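Local coordinates for protein CMP-sialic acid transporter 1 (Zea mays, PDB 6I1R) that probably carries CMP-sialic acid from the cytoplasm into the Golgi, as a nucleotide-sugar transporter of the CMP-sialate:CMP antiporter subfamily, at residues W54-T59 with N188-W193; R70-Y75 with N195-T200; I114-V119 with D258-V263. The protein carries 5 engineered substitutions. All coordinates share one frame; numbering follows the deposited sequence.

Contact 1 (W54-T59 with N188-W193); sequences WKECRT and NDSLYW. Engineered in segment 54-59: R58 (natural residue His), T59 (natural residue Ser).
E56 reaches across from the last turn of helix 37-59 to S190, and one hydrogen bond carries the polar side of this contact. The serine donates from OG to E56 OE1 at 2.6 Å, and the carboxylate receives it through the syn lone pair, on the side of its other oxygen. In E56, CG lies anti to the backbone N (chi1 -165°) and the chain continues extended (chi2 -173°), which carries the carboxylate out to S190. S190 occupies the N-cap position of helix 191-216, so the bond fastens the end of one helix to the beginning of another within the helical bundle of the transporter. The backbone of the same serine is hydrogen-bonded to R64, and E56 also packs on V63; both belong to the loop that follows helix 37-59. Van der Waals contact supplies the remainder. The second carboxylate oxygen, E56 OE2, lies 3.9 Å from Y192 CD2, while the carboxyl carbon of E56 sits at the ring's edge, in its plane. The carboxylate and the ring are turned 62° apart, so the two flat groups do not stack. Y192 also meets the ring of F52 and touches L53, both on helix 37-59.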
loop_
_atom_site.group_PDB
_atom_site.type_symbol
_atom_site.label_atom_id
_atom_site.label_comp_id
_atom_site.label_asym_id
_atom_site.label_seq_id
_atom_site.Cartn_x
_atom_site.Cartn_y
_atom_site.Cartn_z
ATOM N N TRP B 54 -30.192 18.006 -15.930
ATOM C CA TRP B 54 -31.512 17.523 -16.365
ATOM C C TRP B 54 -32.620 18.234 -15.576
ATOM O O TRP B 54 -33.551 18.796 -16.161
ATOM C CB TRP B 54 -31.585 15.997 -16.207
ATOM C CG TRP B 54 -32.935 15.384 -16.431
ATOM C CD1 TRP B 54 -33.438 14.905 -17.606
ATOM C CD2 TRP B 54 -33.949 15.142 -15.438
ATOM N NE1 TRP B 54 -34.696 14.398 -17.417
ATOM C CE2 TRP B 54 -35.036 14.526 -16.095
ATOM C CE3 TRP B 54 -34.049 15.392 -14.064
ATOM C CZ2 TRP B 54 -36.201 14.157 -15.423
ATOM C CZ3 TRP B 54 -35.203 15.031 -13.401
ATOM C CH2 TRP B 54 -36.265 14.427 -14.075
ATOM N N LYS B 55 -32.492 18.208 -14.251
ATOM C CA LYS B 55 -33.470 18.805 -13.341
ATOM C C LYS B 55 -33.572 20.317 -13.585
ATOM O O LYS B 55 -34.659 20.885 -13.490
ATOM C CB LYS B 55 -33.076 18.516 -11.888
ATOM C CG LYS B 55 -33.977 19.136 -10.828
ATOM C CD LYS B 55 -33.726 18.588 -9.439
ATOM C CE LYS B 55 -34.628 19.199 -8.387
ATOM N NZ LYS B 55 -34.472 18.527 -7.075
ATOM N N GLU B 56 -32.441 20.955 -13.883
ATOM C CA GLU B 56 -32.396 22.400 -14.133
ATOM C C GLU B 56 -33.124 22.731 -15.444
ATOM O O GLU B 56 -33.801 23.753 -15.529
ATOM C CB GLU B 56 -30.949 22.894 -14.184
ATOM C CG GLU B 56 -30.817 24.404 -14.087
ATOM C CD GLU B 56 -29.407 24.929 -14.296
ATOM O OE1 GLU B 56 -28.780 24.547 -15.304
ATOM O OE2 GLU B 56 -28.941 25.720 -13.452
ATOM N N CYS B 57 -32.980 21.878 -16.456
ATOM C CA CYS B 57 -33.622 22.110 -17.751
ATOM C C CYS B 57 -35.144 21.961 -17.626
ATOM O O CYS B 57 -35.901 22.664 -18.294
ATOM C CB CYS B 57 -33.084 21.154 -18.809
ATOM S SG CYS B 57 -31.335 21.427 -19.192
ATOM N N ARG B 58 -35.581 21.061 -16.756
ATOM C CA ARG B 58 -37.005 20.759 -16.620
ATOM C C ARG B 58 -37.642 21.715 -15.599
ATOM O O ARG B 58 -38.864 21.855 -15.577
ATOM C CB ARG B 58 -37.158 19.260 -16.335
ATOM C CG ARG B 58 -37.930 18.861 -15.084
ATOM C CD ARG B 58 -37.996 17.343 -14.992
ATOM N NE ARG B 58 -37.248 16.760 -16.098
ATOM C CZ ARG B 58 -37.798 16.213 -17.177
ATOM N NH1 ARG B 58 -37.335 16.522 -18.376
ATOM N NH2 ARG B 58 -38.821 15.387 -17.056
ATOM N N THR B 59 -36.825 22.399 -14.797
ATOM C CA THR B 59 -37.328 23.346 -13.794
ATOM C C THR B 59 -37.202 24.794 -14.290
ATOM O O THR B 59 -38.049 25.628 -13.962
ATOM C CB THR B 59 -36.589 23.177 -12.461
ATOM N N ASN B 188 -20.693 32.160 -19.333
ATOM C CA ASN B 188 -21.853 32.521 -18.517
ATOM C C ASN B 188 -22.748 31.280 -18.374
ATOM O O ASN B 188 -23.950 31.392 -18.123
ATOM C CB ASN B 188 -22.588 33.738 -19.096
ATOM C CG ASN B 188 -22.193 34.067 -20.522
ATOM O OD1 ASN B 188 -22.355 33.249 -21.427
ATOM N ND2 ASN B 188 -21.665 35.261 -20.734
ATOM N N ASP B 189 -22.142 30.097 -18.475
ATOM C CA ASP B 189 -22.877 28.841 -18.664
ATOM C C ASP B 189 -23.322 28.293 -17.302
ATOM O O ASP B 189 -22.993 28.852 -16.254
ATOM C CB ASP B 189 -22.028 27.817 -19.428
ATOM C CG ASP B 189 -22.193 27.867 -20.939
ATOM O OD1 ASP B 189 -22.547 28.943 -21.462
ATOM O OD2 ASP B 189 -21.956 26.827 -21.585
ATOM N N SER B 190 -24.077 27.197 -17.340
ATOM C CA SER B 190 -24.562 26.529 -16.135
ATOM C C SER B 190 -23.427 25.727 -15.487
ATOM O O SER B 190 -22.680 25.032 -16.173
ATOM C CB SER B 190 -25.738 25.639 -16.449
ATOM O OG SER B 190 -26.266 25.057 -15.266
ATOM N N LEU B 191 -23.328 25.814 -14.162
ATOM C CA LEU B 191 -22.329 25.059 -13.401
ATOM C C LEU B 191 -22.434 23.568 -13.747
ATOM O O LEU B 191 -21.420 22.892 -13.926
ATOM C CB LEU B 191 -22.560 25.294 -11.903
ATOM C CG LEU B 191 -21.604 24.565 -10.957
ATOM C CD1 LEU B 191 -20.160 24.965 -11.225
ATOM C CD2 LEU B 191 -21.965 24.830 -9.504
ATOM N N TYR B 192 -23.666 23.079 -13.858
ATOM C CA TYR B 192 -23.931 21.653 -14.027
ATOM C C TYR B 192 -23.557 21.199 -15.446
ATOM O O TYR B 192 -23.195 20.041 -15.637
ATOM C CB TYR B 192 -25.396 21.345 -13.706
ATOM C CG TYR B 192 -25.855 21.826 -12.351
ATOM C CD1 TYR B 192 -25.172 21.473 -11.199
ATOM C CD2 TYR B 192 -26.973 22.635 -12.218
ATOM C CE1 TYR B 192 -25.584 21.910 -9.950
ATOM C CE2 TYR B 192 -27.399 23.081 -10.977
ATOM C CZ TYR B 192 -26.702 22.718 -9.838
ATOM O OH TYR B 192 -27.112 23.152 -8.610
ATOM N N TRP B 193 -23.646 22.094 -16.429
ATOM C CA TRP B 193 -23.240 21.765 -17.806
ATOM C C TRP B 193 -21.713 21.839 -17.934
ATOM O O TRP B 193 -21.116 21.080 -18.700
ATOM C CB TRP B 193 -23.949 22.674 -18.821
ATOM C CG TRP B 193 -23.363 22.637 -20.200
ATOM C CD1 TRP B 193 -22.819 23.686 -20.883
ATOM C CD2 TRP B 193 -23.246 21.493 -21.068
ATOM N NE1 TRP B 193 -22.382 23.280 -22.114
ATOM C CE2 TRP B 193 -22.626 21.939 -22.256
ATOM C CE3 TRP B 193 -23.604 20.144 -20.962
ATOM C CZ2 TRP B 193 -22.360 21.082 -23.323
ATOM C CZ3 TRP B 193 -23.340 19.297 -22.017
ATOM C CH2 TRP B 193 -22.726 19.763 -23.181
#

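Contact 2 (R70-Y75 with N195-T200); sequences RSVRLY and NVQLYT
Y75 and L198 bring the two backbones to their nearest approach, 5.1 Å between CA atoms, where the 3-10 turn at residues 73-75 packs against helix 191-216. The Y75 ring does most of the touching. Q197 CB stands over one face of it, 4.0 Å from the centroid and 18° off the ring normal, a CH-pi contact displaced toward the rim. From there the glutamine chain continues extended past CG (chi2 159°), which carries the amide along toward the outer part of the ring without laying it flat: the amide and ring planes are 47° apart. Its oxygen, Q197 OE1, comes to 3.2 Å from Y75 CE1, while its nitrogen is hydrogen-bonded to the W193 carbonyl, one turn earlier on the same helix. This bond within the helix uses one N-H of the amide and helps to set its rotation. V72, on the same segment as Y75, also meets this oxygen, with CG2 3.6 Å from Q197 OE1, the two side chains crossing at about a right angle. At another part of the ring, Y75 CD2 packs 3.8 Å from L198 CB, an apolar touch again made nearly at right angles, and the backbone nitrogen of L198 approaches obliquely. The contact therefore joins the short helical link 69-75 to the early turns of helix 191-216, whose next turns include G202, F205 and N206 of the CMP pocket; the L198 side chain is about 8 Å from the bound nucleotide. Q194 and F201 of that helix also touch Y75. Helix 160-186 meets the link through L183, which contacts both L74 and Y75, whereas N195 and Y199 turn away from the link, contacting helix 234-256 at L248.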
loop_
_atom_site.group_PDB
_atom_site.type_symbol
_atom_site.label_atom_id
_atom_site.label_comp_id
_atom_site.label_asym_id
_atom_site.label_seq_id
_atom_site.Cartn_x
_atom_site.Cartn_y
_atom_site.Cartn_z
ATOM N N ARG B 70 -15.797 24.609 -30.338
ATOM C CA ARG B 70 -14.805 25.648 -30.049
ATOM C C ARG B 70 -14.518 25.719 -28.542
ATOM O O ARG B 70 -13.364 25.895 -28.146
ATOM C CB ARG B 70 -15.298 27.006 -30.559
ATOM N N SER B 71 -15.557 25.588 -27.713
ATOM C CA SER B 71 -15.424 25.754 -26.257
ATOM C C SER B 71 -15.512 24.410 -25.517
ATOM O O SER B 71 -14.961 24.286 -24.424
ATOM C CB SER B 71 -16.453 26.724 -25.739
ATOM O OG SER B 71 -17.760 26.182 -25.850
ATOM N N VAL B 72 -16.201 23.416 -26.081
ATOM C CA VAL B 72 -16.361 22.115 -25.411
ATOM C C VAL B 72 -14.991 21.427 -25.314
ATOM O O VAL B 72 -14.649 20.868 -24.273
ATOM C CB VAL B 72 -17.393 21.219 -26.129
ATOM C CG1 VAL B 72 -17.429 19.813 -25.546
ATOM C CG2 VAL B 72 -18.788 21.832 -26.113
ATOM N N ARG B 73 -14.204 21.496 -26.387
ATOM C CA ARG B 73 -12.917 20.785 -26.484
ATOM C C ARG B 73 -11.926 21.272 -25.416
ATOM O O ARG B 73 -10.962 20.573 -25.114
ATOM C CB ARG B 73 -12.302 20.991 -27.873
ATOM C CG ARG B 73 -11.748 22.393 -28.092
ATOM C CD ARG B 73 -11.708 22.863 -29.530
ATOM N NE ARG B 73 -10.443 22.700 -30.211
ATOM C CZ ARG B 73 -10.286 22.446 -31.507
ATOM N NH1 ARG B 73 -9.137 21.938 -31.915
ATOM N NH2 ARG B 73 -11.250 22.675 -32.382
ATOM N N LEU B 74 -12.139 22.467 -24.866
ATOM C CA LEU B 74 -11.193 23.053 -23.904
ATOM C C LEU B 74 -11.252 22.322 -22.554
ATOM O O LEU B 74 -10.318 22.432 -21.761
ATOM C CB LEU B 74 -11.495 24.547 -23.729
ATOM C CG LEU B 74 -10.611 25.495 -24.538
ATOM C CD1 LEU B 74 -10.747 25.233 -26.029
ATOM C CD2 LEU B 74 -10.942 26.945 -24.216
ATOM N N TYR B 75 -12.320 21.570 -22.291
ATOM C CA TYR B 75 -12.454 20.851 -21.016
ATOM C C TYR B 75 -11.560 19.601 -20.998
ATOM O O TYR B 75 -11.488 18.919 -19.973
ATOM C CB TYR B 75 -13.923 20.506 -20.751
ATOM C CG TYR B 75 -14.778 21.696 -20.398
ATOM C CD1 TYR B 75 -15.373 22.469 -21.383
ATOM C CD2 TYR B 75 -14.986 22.062 -19.078
ATOM C CE1 TYR B 75 -16.157 23.566 -21.068
ATOM C CE2 TYR B 75 -15.768 23.156 -18.745
ATOM C CZ TYR B 75 -16.356 23.912 -19.743
ATOM O OH TYR B 75 -17.126 24.994 -19.428
ATOM N N ASN B 195 -19.620 21.212 -15.400
ATOM C CA ASN B 195 -19.249 19.971 -14.724
ATOM C C ASN B 195 -19.388 18.785 -15.687
ATOM O O ASN B 195 -18.477 17.968 -15.792
ATOM C CB ASN B 195 -20.100 19.724 -13.475
ATOM C CG ASN B 195 -19.796 20.675 -12.338
ATOM O OD1 ASN B 195 -18.826 21.427 -12.392
ATOM N ND2 ASN B 195 -20.622 20.650 -11.305
ATOM N N VAL B 196 -20.523 18.698 -16.383
ATOM C CA VAL B 196 -20.823 17.526 -17.223
ATOM C C VAL B 196 -19.721 17.357 -18.280
ATOM O O VAL B 196 -19.283 16.236 -18.525
ATOM C CB VAL B 196 -22.224 17.615 -17.861
ATOM C CG1 VAL B 196 -22.364 16.710 -19.079
ATOM C CG2 VAL B 196 -23.321 17.310 -16.850
ATOM N N GLN B 197 -19.273 18.454 -18.888
ATOM C CA GLN B 197 -18.222 18.388 -19.910
ATOM C C GLN B 197 -16.881 18.047 -19.249
ATOM O O GLN B 197 -16.142 17.178 -19.720
ATOM C CB GLN B 197 -18.075 19.720 -20.649
ATOM C CG GLN B 197 -19.336 20.200 -21.348
ATOM C CD GLN B 197 -19.262 21.685 -21.596
ATOM O OE1 GLN B 197 -18.651 22.142 -22.561
ATOM N NE2 GLN B 197 -19.865 22.454 -20.704
ATOM N N LEU B 198 -16.583 18.758 -18.165
ATOM C CA LEU B 198 -15.330 18.593 -17.430
ATOM C C LEU B 198 -15.165 17.129 -17.003
ATOM O O LEU B 198 -14.141 16.509 -17.287
ATOM C CB LEU B 198 -15.347 19.527 -16.215
ATOM C CG LEU B 198 -14.096 19.510 -15.337
ATOM C CD1 LEU B 198 -12.873 19.975 -16.117
ATOM C CD2 LEU B 198 -14.295 20.372 -14.100
ATOM N N TYR B 199 -16.187 16.590 -16.342
ATOM C CA TYR B 199 -16.108 15.269 -15.713
ATOM C C TYR B 199 -16.320 14.149 -16.741
ATOM O O TYR B 199 -16.042 12.990 -16.436
ATOM C CB TYR B 199 -17.120 15.161 -14.567
ATOM C CG TYR B 199 -16.914 16.150 -13.447
ATOM C CD1 TYR B 199 -15.642 16.471 -12.996
ATOM C CD2 TYR B 199 -17.992 16.757 -12.820
ATOM C CE1 TYR B 199 -15.446 17.376 -11.966
ATOM C CE2 TYR B 199 -17.813 17.663 -11.787
ATOM C CZ TYR B 199 -16.535 17.972 -11.357
ATOM O OH TYR B 199 -16.344 18.859 -10.338
ATOM N N THR B 200 -16.813 14.472 -17.935
ATOM C CA THR B 200 -16.883 13.479 -19.012
ATOM C C THR B 200 -15.455 13.132 -19.452
ATOM O O THR B 200 -15.077 11.960 -19.493
ATOM C CB THR B 200 -17.758 13.971 -20.173
ATOM O OG1 THR B 200 -19.116 13.900 -19.740
ATOM C CG2 THR B 200 -17.595 13.160 -21.440
#

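Contact 3 (I114-V119 with D258-V263); sequences ILFRLV and DNIVKV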
loop_
_atom_site.group_PDB
_atom_site.type_symbol
_atom_site.label_atom_id
_atom_site.label_comp_id
_atom_site.label_asym_id
_atom_site.label_seq_id
_atom_site.Cartn_x
_atom_site.Cartn_y
_atom_site.Cartn_z
ATOM N N ILE B 114 1.196 32.246 -8.085
ATOM C CA ILE B 114 1.862 32.858 -9.245
ATOM C C ILE B 114 0.948 32.768 -10.475
ATOM O O ILE B 114 0.732 33.770 -11.152
ATOM C CB ILE B 114 3.238 32.205 -9.496
ATOM C CG1 ILE B 114 4.226 32.513 -8.366
ATOM C CG2 ILE B 114 3.797 32.613 -10.853
ATOM C CD1 ILE B 114 5.353 31.514 -8.242
ATOM N N LEU B 115 0.416 31.580 -10.758
ATOM C CA LEU B 115 -0.401 31.367 -11.964
ATOM C C LEU B 115 -1.728 32.133 -11.856
ATOM O O LEU B 115 -2.285 32.547 -12.874
ATOM C CB LEU B 115 -0.634 29.866 -12.168
ATOM C CG LEU B 115 0.534 29.103 -12.795
ATOM C CD1 LEU B 115 0.398 27.607 -12.562
ATOM C CD2 LEU B 115 0.646 29.402 -14.283
ATOM N N PHE B 116 -2.227 32.320 -10.636
ATOM C CA PHE B 116 -3.380 33.196 -10.390
ATOM C C PHE B 116 -3.120 34.563 -11.035
ATOM O O PHE B 116 -3.965 35.100 -11.749
ATOM C CB PHE B 116 -3.633 33.344 -8.886
ATOM C CG PHE B 116 -5.037 33.738 -8.504
ATOM C CD1 PHE B 116 -6.099 32.881 -8.746
ATOM C CD2 PHE B 116 -5.294 34.947 -7.875
ATOM C CE1 PHE B 116 -7.390 33.233 -8.386
ATOM C CE2 PHE B 116 -6.586 35.296 -7.513
ATOM C CZ PHE B 116 -7.632 34.438 -7.766
ATOM N N ARG B 117 -1.929 35.098 -10.776
ATOM C CA ARG B 117 -1.498 36.377 -11.334
ATOM C C ARG B 117 -1.250 36.239 -12.842
ATOM O O ARG B 117 -1.706 37.074 -13.617
ATOM C CB ARG B 117 -0.225 36.861 -10.630
ATOM C CG ARG B 117 0.450 38.049 -11.300
ATOM C CD ARG B 117 -0.246 39.350 -10.952
ATOM N NE ARG B 117 0.178 39.802 -9.638
ATOM C CZ ARG B 117 -0.113 40.977 -9.100
ATOM N NH1 ARG B 117 -1.356 41.424 -9.068
ATOM N NH2 ARG B 117 0.863 41.707 -8.596
ATOM N N LEU B 118 -0.515 35.205 -13.244
ATOM C CA LEU B 118 -0.040 35.087 -14.633
ATOM C C LEU B 118 -1.200 34.708 -15.564
ATOM O O LEU B 118 -1.492 35.431 -16.519
ATOM C CB LEU B 118 1.089 34.053 -14.713
ATOM C CG LEU B 118 2.504 34.625 -14.787
ATOM C CD1 LEU B 118 2.871 35.353 -13.503
ATOM C CD2 LEU B 118 3.516 33.531 -15.084
ATOM N N VAL B 119 -1.841 33.576 -15.287
ATOM C CA VAL B 119 -2.879 33.030 -16.164
ATOM C C VAL B 119 -4.188 33.799 -15.948
ATOM O O VAL B 119 -4.779 34.300 -16.906
ATOM C CB VAL B 119 -3.074 31.520 -15.929
ATOM N N ASP B 258 -12.522 31.462 -6.128
ATOM C CA ASP B 258 -11.204 31.424 -6.755
ATOM C C ASP B 258 -10.356 30.314 -6.124
ATOM O O ASP B 258 -10.694 29.783 -5.067
ATOM C CB ASP B 258 -10.498 32.778 -6.644
ATOM C CG ASP B 258 -10.468 33.350 -5.239
ATOM O OD1 ASP B 258 -10.096 32.605 -4.310
ATOM O OD2 ASP B 258 -10.812 34.540 -5.086
ATOM N N ASN B 259 -9.238 30.018 -6.789
ATOM C CA ASN B 259 -8.294 28.964 -6.390
ATOM C C ASN B 259 -7.700 29.238 -5.005
ATOM O O ASN B 259 -7.353 28.300 -4.288
ATOM C CB ASN B 259 -7.139 28.820 -7.388
ATOM C CG ASN B 259 -7.261 27.589 -8.257
ATOM O OD1 ASN B 259 -7.039 26.473 -7.793
ATOM N ND2 ASN B 259 -7.600 27.786 -9.520
ATOM N N ILE B 260 -7.552 30.507 -4.640
ATOM C CA ILE B 260 -6.880 30.834 -3.390
ATOM C C ILE B 260 -7.796 30.456 -2.217
ATOM O O ILE B 260 -7.309 29.975 -1.193
ATOM C CB ILE B 260 -6.425 32.307 -3.367
ATOM C CG1 ILE B 260 -5.389 32.571 -4.464
ATOM C CG2 ILE B 260 -5.899 32.687 -1.990
ATOM C CD1 ILE B 260 -5.134 34.030 -4.747
ATOM N N VAL B 261 -9.108 30.627 -2.372
ATOM C CA VAL B 261 -10.056 30.145 -1.359
ATOM C C VAL B 261 -9.969 28.613 -1.287
ATOM O O VAL B 261 -10.031 28.038 -0.198
ATOM C CB VAL B 261 -11.496 30.621 -1.636
ATOM C CG1 VAL B 261 -12.515 29.900 -0.764
ATOM C CG2 VAL B 261 -11.635 32.127 -1.468
ATOM N N LYS B 262 -9.829 27.957 -2.438
ATOM C CA LYS B 262 -9.659 26.504 -2.468
ATOM C C LYS B 262 -8.452 26.125 -1.600
ATOM O O LYS B 262 -8.605 25.386 -0.632
ATOM C CB LYS B 262 -9.493 25.998 -3.906
ATOM C CG LYS B 262 -9.185 24.511 -4.057
ATOM C CD LYS B 262 -8.763 24.152 -5.473
ATOM C CE LYS B 262 -7.906 22.910 -5.630
ATOM N NZ LYS B 262 -7.152 22.528 -4.412
ATOM N N VAL B 263 -7.276 26.661 -1.926
ATOM C CA VAL B 263 -6.025 26.213 -1.286
ATOM C C VAL B 263 -6.008 26.617 0.196
ATOM O O VAL B 263 -5.277 26.006 0.973
ATOM C CB VAL B 263 -4.765 26.713 -2.022
ATOM C CG1 VAL B 263 -4.669 26.140 -3.428
ATOM C CG2 VAL B 263 -4.659 28.229 -2.052
#
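The torsions of F116 and I260 bring ring and methyl together: the phenylalanine CG lies anti to the backbone N (chi1 -157°), carrying the ring across to the neighbouring helix, while an extended isoleucine (chi2 166°) sends CD1 out over that ring. The setting is the N-terminal end of helix 259-279, capped by D258, within the all-helical fold of the drug/metabolite transporter clan. The I260 methyl lies over one face of F116, with CD1 3.6 Å from the ring centroid and 27° off the normal, a CH-pi contact in which the methyl is shifted toward the CD2-CE2 rim. The two side chains cross at about a right angle.

A second residue reaches the ring at its edge. D258 CB is near the ring plane, 3.5 Å from F116 CZ, so the aspartate offers its methylene to the ring, while its OD1 caps the helix. The backbone nitrogen of N259 approaches obliquely, 4.0 Å from F116 CE1, and the N259 side chain is only marginal to the ring. Helix 160-186 takes up both nitrogens of this asparagine: the backbone N is hydrogen-bonded to E181, which also packs on F116 and D258, and ND2 to the G177 carbonyl. R122, just beyond helix 108-118, pairs its backbone with that of F116 and makes a long, weak ion pair with D258 OD2. All four touching residues are buried, and I260 extends the packing onward to L124 and to I132 of helix 126-143. The cap itself is a single side-chain bond, V261 N to D258 OD1 at 2.9 Å, met nearly head-on to the C-O bond.

From the N terminus, the chain passes through 54-59, 70-75 and 114-119 before any partner arrives. Segment 188-193 then closes contact 1 over a loop of 128 residues, 195-200 closes contact 2 over 119, and 258-263 closes contact 3 over 138. The first members and their partners follow in the same order, so all three closures cross and none nests. The second segments of contacts 1 and 2 are separated by one residue; these contacts, their centres 14 Å apart, fasten helix 37-59 and the succeeding short helix 69-72 to the start of helix 191-216. Contact 3 stands apart, its centre 26 Å from contact 1 and 21 Å from contact 2, and ties helix 108-118 to helix 259-279.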